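Local coordinates for response regulator receiver protein (Sinorhizobium medicae, PDB 2RDM) that probably acts as a phosphoryl-accepting receiver domain in two-component signalling, though its own role is not established, at residues 55-60 with 83-88; 79-84 with 119-124. The protein carries 1 engineered substitution. All blocks are in the same frame, centred on the assembly; numbering follows the deposited sequence.

Contact 1: residues 55-60 with 83-88. With GOL (glycerol), chain D.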
loop_
_atom_site.group_PDB
_atom_site.type_symbol
_atom_site.label_atom_id
_atom_site.label_comp_id
_atom_site.label_asym_id
_atom_site.label_seq_id
_atom_site.Cartn_x
_atom_site.Cartn_y
_atom_site.Cartn_z
ATOM N N VAL A 55 -8.723 9.435 -18.582
ATOM C CA VAL A 55 -7.329 9.494 -19.035
ATOM C C VAL A 55 -7.136 10.821 -19.768
ATOM O O VAL A 55 -7.694 11.004 -20.859
ATOM C CB VAL A 55 -6.988 8.317 -19.978
ATOM C CG1 VAL A 55 -5.562 8.398 -20.418
ATOM C CG2 VAL A 55 -7.184 6.972 -19.287
ATOM N N THR A 56 -6.333 11.720 -19.194
ATOM C CA THR A 56 -6.258 13.102 -19.694
ATOM C C THR A 56 -4.832 13.627 -19.832
ATOM O O THR A 56 -4.003 13.391 -18.964
ATOM C CB THR A 56 -7.119 14.099 -18.820
ATOM O OG1 THR A 56 -7.083 15.426 -19.382
ATOM C CG2 THR A 56 -6.641 14.165 -17.355
ATOM N N ASP A 57 -4.575 14.361 -20.919
ATOM C CA ASP A 57 -3.363 15.206 -21.041
ATOM C C ASP A 57 -3.284 16.265 -19.955
ATOM O O ASP A 57 -4.303 16.689 -19.439
ATOM C CB ASP A 57 -3.382 16.005 -22.345
ATOM C CG ASP A 57 -3.207 15.162 -23.566
ATOM O OD1 ASP A 57 -3.088 13.924 -23.445
ATOM O OD2 ASP A 57 -3.195 15.765 -24.663
ATOM N N ILE A 58 -2.079 16.766 -19.686
ATOM C CA ILE A 58 -1.920 17.900 -18.778
ATOM C C ILE A 58 -2.195 19.210 -19.517
ATOM O O ILE A 58 -2.946 20.056 -19.029
ATOM C CB ILE A 58 -0.500 17.926 -18.123
ATOM C CG1 ILE A 58 -0.319 16.723 -17.195
ATOM C CG2 ILE A 58 -0.253 19.231 -17.359
ATOM C CD1 ILE A 58 -1.561 16.390 -16.420
ATOM N N ARG A 59 -1.590 19.368 -20.691
ATOM C CA ARG A 59 -1.707 20.607 -21.452
ATOM C C ARG A 59 -2.585 20.415 -22.681
ATOM O O ARG A 59 -2.429 19.447 -23.422
ATOM C CB ARG A 59 -0.325 21.112 -21.888
ATOM C CG ARG A 59 0.698 21.248 -20.774
ATOM C CD ARG A 59 2.082 21.527 -21.348
ATOM N NE ARG A 59 3.148 21.355 -20.359
ATOM C CZ ARG A 59 3.788 22.353 -19.750
ATOM N NH1 ARG A 59 3.485 23.619 -20.016
ATOM N NH2 ARG A 59 4.743 22.083 -18.868
ATOM N N PHE A 60 -3.513 21.343 -22.889
ATOM C CA PHE A 60 -4.267 21.408 -24.127
ATOM C C PHE A 60 -3.893 22.706 -24.836
ATOM O O PHE A 60 -3.049 23.449 -24.332
ATOM C CB PHE A 60 -5.756 21.316 -23.834
ATOM C CG PHE A 60 -6.159 19.991 -23.219
ATOM C CD1 PHE A 60 -6.274 18.853 -24.016
ATOM C CD2 PHE A 60 -6.384 19.882 -21.849
ATOM C CE1 PHE A 60 -6.633 17.623 -23.459
ATOM C CE2 PHE A 60 -6.744 18.651 -21.282
ATOM C CZ PHE A 60 -6.865 17.530 -22.087
ATOM N N VAL A 83 -5.937 9.003 -14.636
ATOM C CA VAL A 83 -4.592 8.822 -15.184
ATOM C C VAL A 83 -4.255 10.056 -16.005
ATOM O O VAL A 83 -4.946 10.361 -16.982
ATOM C CB VAL A 83 -4.472 7.573 -16.090
ATOM C CG1 VAL A 83 -3.043 7.424 -16.639
ATOM C CG2 VAL A 83 -4.862 6.281 -15.326
ATOM N N TYR A 84 -3.165 10.720 -15.646
ATOM C CA TYR A 84 -2.666 11.848 -16.428
ATOM C C TYR A 84 -1.634 11.378 -17.432
ATOM O O TYR A 84 -0.841 10.486 -17.142
ATOM C CB TYR A 84 -2.001 12.877 -15.527
ATOM C CG TYR A 84 -2.841 13.435 -14.384
ATOM C CD1 TYR A 84 -3.815 14.414 -14.613
ATOM C CD2 TYR A 84 -2.643 12.991 -13.074
ATOM C CE1 TYR A 84 -4.557 14.939 -13.564
ATOM C CE2 TYR A 84 -3.382 13.511 -12.012
ATOM C CZ TYR A 84 -4.356 14.459 -12.269
ATOM O OH TYR A 84 -5.042 14.999 -11.235
ATOM N N ILE A 85 -1.596 12.023 -18.600
ATOM C CA ILE A 85 -0.637 11.687 -19.653
ATOM C C ILE A 85 0.141 12.949 -20.015
ATOM O O ILE A 85 -0.450 13.902 -20.516
ATOM C CB ILE A 85 -1.345 11.161 -20.933
ATOM C CG1 ILE A 85 -2.231 9.940 -20.648
ATOM C CG2 ILE A 85 -0.339 10.889 -22.051
ATOM C CD1 ILE A 85 -1.568 8.775 -19.980
ATOM N N SER A 86 1.439 12.876 -19.817
ATOM C CA SER A 86 2.250 14.032 -20.038
ATOM C C SER A 86 3.453 13.818 -20.857
ATOM O O SER A 86 3.999 12.772 -20.886
ATOM C CB SER A 86 2.629 14.665 -18.748
ATOM O OG SER A 86 3.752 14.037 -18.248
ATOM N N GLY A 87 3.874 14.870 -21.552
ATOM C CA GLY A 87 5.095 14.826 -22.335
ATOM C C GLY A 87 6.338 14.995 -21.481
ATOM O O GLY A 87 7.214 14.130 -21.466
ATOM N N HIS A 88 6.411 16.114 -20.769
ATOM C CA HIS A 88 7.665 16.561 -20.172
ATOM C C HIS A 88 7.576 16.579 -18.649
ATOM O O HIS A 88 8.070 15.672 -17.979
ATOM C CB HIS A 88 8.040 17.949 -20.693
ATOM C CG HIS A 88 8.251 18.002 -22.175
ATOM N ND1 HIS A 88 9.453 17.680 -22.768
ATOM C CD2 HIS A 88 7.413 18.340 -23.184
ATOM C CE1 HIS A 88 9.347 17.816 -24.077
ATOM N NE2 HIS A 88 8.119 18.216 -24.356
HETATM C C1 GOL D . 1.793 18.163 -23.109
HETATM O O1 GOL D . 3.047 17.539 -22.931
HETATM C C2 GOL D . 0.641 17.178 -22.911
HETATM O O2 GOL D . 0.231 17.164 -21.561
HETATM C C3 GOL D . 1.033 15.775 -23.364
HETATM O O3 GOL D . -0.005 14.861 -23.089
HETATM O O HOH W 1 4.016 18.018 -20.345
#
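The Tyr-84 ring is met obliquely by two aliphatic groups of 55-60, the methyls of Ile-58 and Thr-56. Ile-58 CD1 is 3.5 Å from Tyr-84 CD1. Thr-56 CG2 meets the same ring carbon from a side chain lying beside the tyrosine. Trp-67 and Trp-93 meet this ring, and its OH is hydrogen-bonded to Val-98 N. The guanidinium of Arg-59 has a water at its edge, in plane, held by a weak bond from NE. Thr-56 OG1 lies at the edge of the Phe-60 ring, in plane. These residues belong to the beta-alpha-beta unit of strand 53-57, helix 66-76 and strand 82-86 in a CheY-like receiver domain. The two strands are parallel neighbours. Thr-56 N donates to Val-83 O at 2.9 Å, nearly in line with the C=O bond, beyond its oxygen. Ile-85 N reaches Thr-56 O at 2.8 Å from above the carbonyl plane. On the face of Asp-57, Val-55 CG1 packs on Ile-85 CG1 at 3.7 Å. CG1 of Val-55 is anti to the backbone N (chi1 -180°), which turns it to the isoleucine.

Asp-57 is the predicted phosphorylation site and is unmodified here. Its OD2 accepts from Asp-13 N, while OD1 lies close to Asp-12 OD2. Such closeness is consistent with the acidic pocket of this family. A glycerol, probably from the crystallisation liquor, bridges the loops after both strands and the end of strand 82-86. Arg-59 N donates to glycerol O2 at 3.0 Å and Gly-87 N to glycerol O1 at 3.1 Å. Glycerol O3 donates to Ile-85 O at 2.8 Å.

Contact 2: residues 79-84 with 119-124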
loop_
_atom_site.group_PDB
_atom_site.type_symbol
_atom_site.label_atom_id
_atom_site.label_comp_id
_atom_site.label_asym_id
_atom_site.label_seq_id
_atom_site.Cartn_x
_atom_site.Cartn_y
_atom_site.Cartn_z
ATOM N N ASN A 79 -14.284 8.926 -6.172
ATOM C CA ASN A 79 -13.458 7.737 -6.392
ATOM C C ASN A 79 -12.960 7.543 -7.826
ATOM O O ASN A 79 -12.320 6.528 -8.119
ATOM C CB ASN A 79 -14.240 6.502 -5.942
ATOM C CG ASN A 79 -14.615 6.567 -4.476
ATOM O OD1 ASN A 79 -15.783 6.440 -4.117
ATOM N ND2 ASN A 79 -13.625 6.792 -3.623
HETATM N N MSE A 80 -13.227 8.519 -8.699
HETATM C CA MSE A 80 -12.960 8.389 -10.132
HETATM C C MSE A 80 -11.490 8.064 -10.369
HETATM O O MSE A 80 -10.637 8.780 -9.862
HETATM C CB MSE A 80 -13.267 9.695 -10.871
HETATM C CG MSE A 80 -13.152 9.546 -12.388
HETATM SE SE MSE A 80 -14.733 8.566 -13.135
HETATM C CE MSE A 80 -15.834 10.151 -13.400
ATOM N N PRO A 81 -11.204 6.960 -11.078
ATOM C CA PRO A 81 -9.871 6.668 -11.587
ATOM C C PRO A 81 -9.341 7.808 -12.468
ATOM O O PRO A 81 -10.017 8.246 -13.393
ATOM C CB PRO A 81 -10.094 5.413 -12.423
ATOM C CG PRO A 81 -11.220 4.714 -11.697
ATOM C CD PRO A 81 -12.140 5.849 -11.346
ATOM N N ILE A 82 -8.149 8.291 -12.158
ATOM C CA ILE A 82 -7.593 9.418 -12.905
ATOM C C ILE A 82 -6.182 9.028 -13.326
ATOM O O ILE A 82 -5.362 8.703 -12.467
ATOM C CB ILE A 82 -7.535 10.702 -12.049
ATOM C CG1 ILE A 82 -8.933 11.153 -11.601
ATOM C CG2 ILE A 82 -6.771 11.827 -12.782
ATOM C CD1 ILE A 82 -9.829 11.685 -12.699
ATOM N N VAL A 83 -5.937 9.003 -14.636
ATOM C CA VAL A 83 -4.592 8.822 -15.184
ATOM C C VAL A 83 -4.255 10.056 -16.005
ATOM O O VAL A 83 -4.946 10.361 -16.982
ATOM C CB VAL A 83 -4.472 7.573 -16.090
ATOM C CG1 VAL A 83 -3.043 7.424 -16.639
ATOM C CG2 VAL A 83 -4.862 6.281 -15.326
ATOM N N TYR A 84 -3.165 10.720 -15.646
ATOM C CA TYR A 84 -2.666 11.848 -16.428
ATOM C C TYR A 84 -1.634 11.378 -17.432
ATOM O O TYR A 84 -0.841 10.486 -17.142
ATOM C CB TYR A 84 -2.001 12.877 -15.527
ATOM C CG TYR A 84 -2.841 13.435 -14.384
ATOM C CD1 TYR A 84 -3.815 14.414 -14.613
ATOM C CD2 TYR A 84 -2.643 12.991 -13.074
ATOM C CE1 TYR A 84 -4.557 14.939 -13.564
ATOM C CE2 TYR A 84 -3.382 13.511 -12.012
ATOM C CZ TYR A 84 -4.356 14.459 -12.269
ATOM O OH TYR A 84 -5.042 14.999 -11.235
ATOM N N GLN A 119 -5.873 -1.124 -12.676
ATOM C CA GLN A 119 -5.532 -1.088 -11.259
ATOM C C GLN A 119 -6.374 -0.055 -10.495
ATOM O O GLN A 119 -6.854 -0.322 -9.404
ATOM C CB GLN A 119 -4.037 -0.763 -11.116
ATOM C CG GLN A 119 -3.517 -0.680 -9.729
ATOM C CD GLN A 119 -2.063 -0.253 -9.733
ATOM O OE1 GLN A 119 -1.262 -0.757 -10.531
ATOM N NE2 GLN A 119 -1.719 0.685 -8.863
ATOM N N LEU A 120 -6.551 1.128 -11.075
ATOM C CA LEU A 120 -7.344 2.167 -10.425
ATOM C C LEU A 120 -8.837 1.861 -10.405
ATOM O O LEU A 120 -9.507 2.177 -9.433
ATOM C CB LEU A 120 -7.089 3.518 -11.070
ATOM C CG LEU A 120 -5.658 4.039 -10.881
ATOM C CD1 LEU A 120 -5.495 5.353 -11.646
ATOM C CD2 LEU A 120 -5.288 4.194 -9.419
ATOM N N LEU A 121 -9.343 1.239 -11.471
ATOM C CA LEU A 121 -10.737 0.776 -11.492
ATOM C C LEU A 121 -10.940 -0.314 -10.467
ATOM O O LEU A 121 -11.939 -0.305 -9.749
ATOM C CB LEU A 121 -11.123 0.246 -12.868
ATOM C CG LEU A 121 -11.377 1.272 -13.968
ATOM C CD1 LEU A 121 -11.165 0.601 -15.287
ATOM C CD2 LEU A 121 -12.782 1.833 -13.875
ATOM N N ASN A 122 -9.981 -1.235 -10.377
ATOM C CA ASN A 122 -10.049 -2.339 -9.409
ATOM C C ASN A 122 -10.009 -1.886 -7.950
ATOM O O ASN A 122 -10.606 -2.522 -7.081
ATOM C CB ASN A 122 -8.920 -3.344 -9.651
ATOM C CG ASN A 122 -9.051 -4.081 -10.981
ATOM O OD1 ASN A 122 -10.020 -3.898 -11.713
ATOM N ND2 ASN A 122 -8.061 -4.899 -11.306
ATOM N N ALA A 123 -9.310 -0.782 -7.689
ATOM C CA ALA A 123 -9.130 -0.262 -6.327
ATOM C C ALA A 123 -10.360 0.461 -5.751
ATOM O O ALA A 123 -10.373 0.808 -4.567
ATOM C CB ALA A 123 -7.893 0.649 -6.271
ATOM N N ARG A 124 -11.383 0.671 -6.578
ATOM C CA ARG A 124 -12.628 1.344 -6.167
ATOM C C ARG A 124 -13.348 0.762 -4.949
ATOM O O ARG A 124 -13.891 1.521 -4.138
ATOM C CB ARG A 124 -13.606 1.397 -7.329
ATOM C CG ARG A 124 -13.284 2.468 -8.344
ATOM C CD ARG A 124 -14.528 2.798 -9.124
ATOM N NE ARG A 124 -15.554 3.395 -8.269
ATOM C CZ ARG A 124 -16.079 4.605 -8.449
ATOM N NH1 ARG A 124 -17.001 5.051 -7.606
ATOM N NH2 ARG A 124 -15.695 5.365 -9.469
#
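Pro-81 packs on Leu-120 with CB against CB at 3.8 Å, in the tight part of this contact. Here the start of strand 82-86 and the loop before it meet the end of helix 110-122, the last helix of the receiver fold. Leu-120 CD1 reaches past the proline to Val-83 CG2 at 3.8 Å, and it also lies over Ile-82 O. Pro-81 CG touches Leu-121 CD2 at 3.9 Å, the two side chains crossing at about a right angle.

The outer side is looser and more polar. Asn-79 is exposed, and its CB lies over one face of the Arg-124 guanidinium, toward the rim, 3.5 Å from NH1. The amide and guanidinium planes are 76° apart. The arginine chain bends at chi3 (65°), which sets the direction of NE. Its NH2 forms a salt bridge with Asp-77, whose OD1 also accepts from Asn-79 N. An alanine at Arg-124 would probably leave Asp-77 without this cationic partner and uncover Asn-79 CB.

No hydrogen bond joins the two segments directly. The inner part is held by apolar packing, and the outer part by the packing of Asn-79 on the guanidinium and by the salt bridge to Asp-77, just before 79-84. Asp-77 thus links the arginine to the loop that carries Asn-79.

Overall arrangement
Both contacts use strand 82-86, and their segments share Val-83 and Tyr-84. Their centres are about 16 Å apart. Contact 1 lies at the C-terminal end of the strand, beside the predicted phosphorylation site Asp-57 and the glycerol next to it. Contact 2 lies at the other end, where the strand begins and helix 110-122 finishes. Val-83 joins the two: in 55-60 with 83-88 it pairs with the neighbouring strand, and in 79-84 with 119-124 its side chain meets the helix. The touching residues of contact 1 are all buried, and its centre is about 8 Å from the chain centre. Contact 2 is partly buried, with its centre about 10 Å from the chain centre.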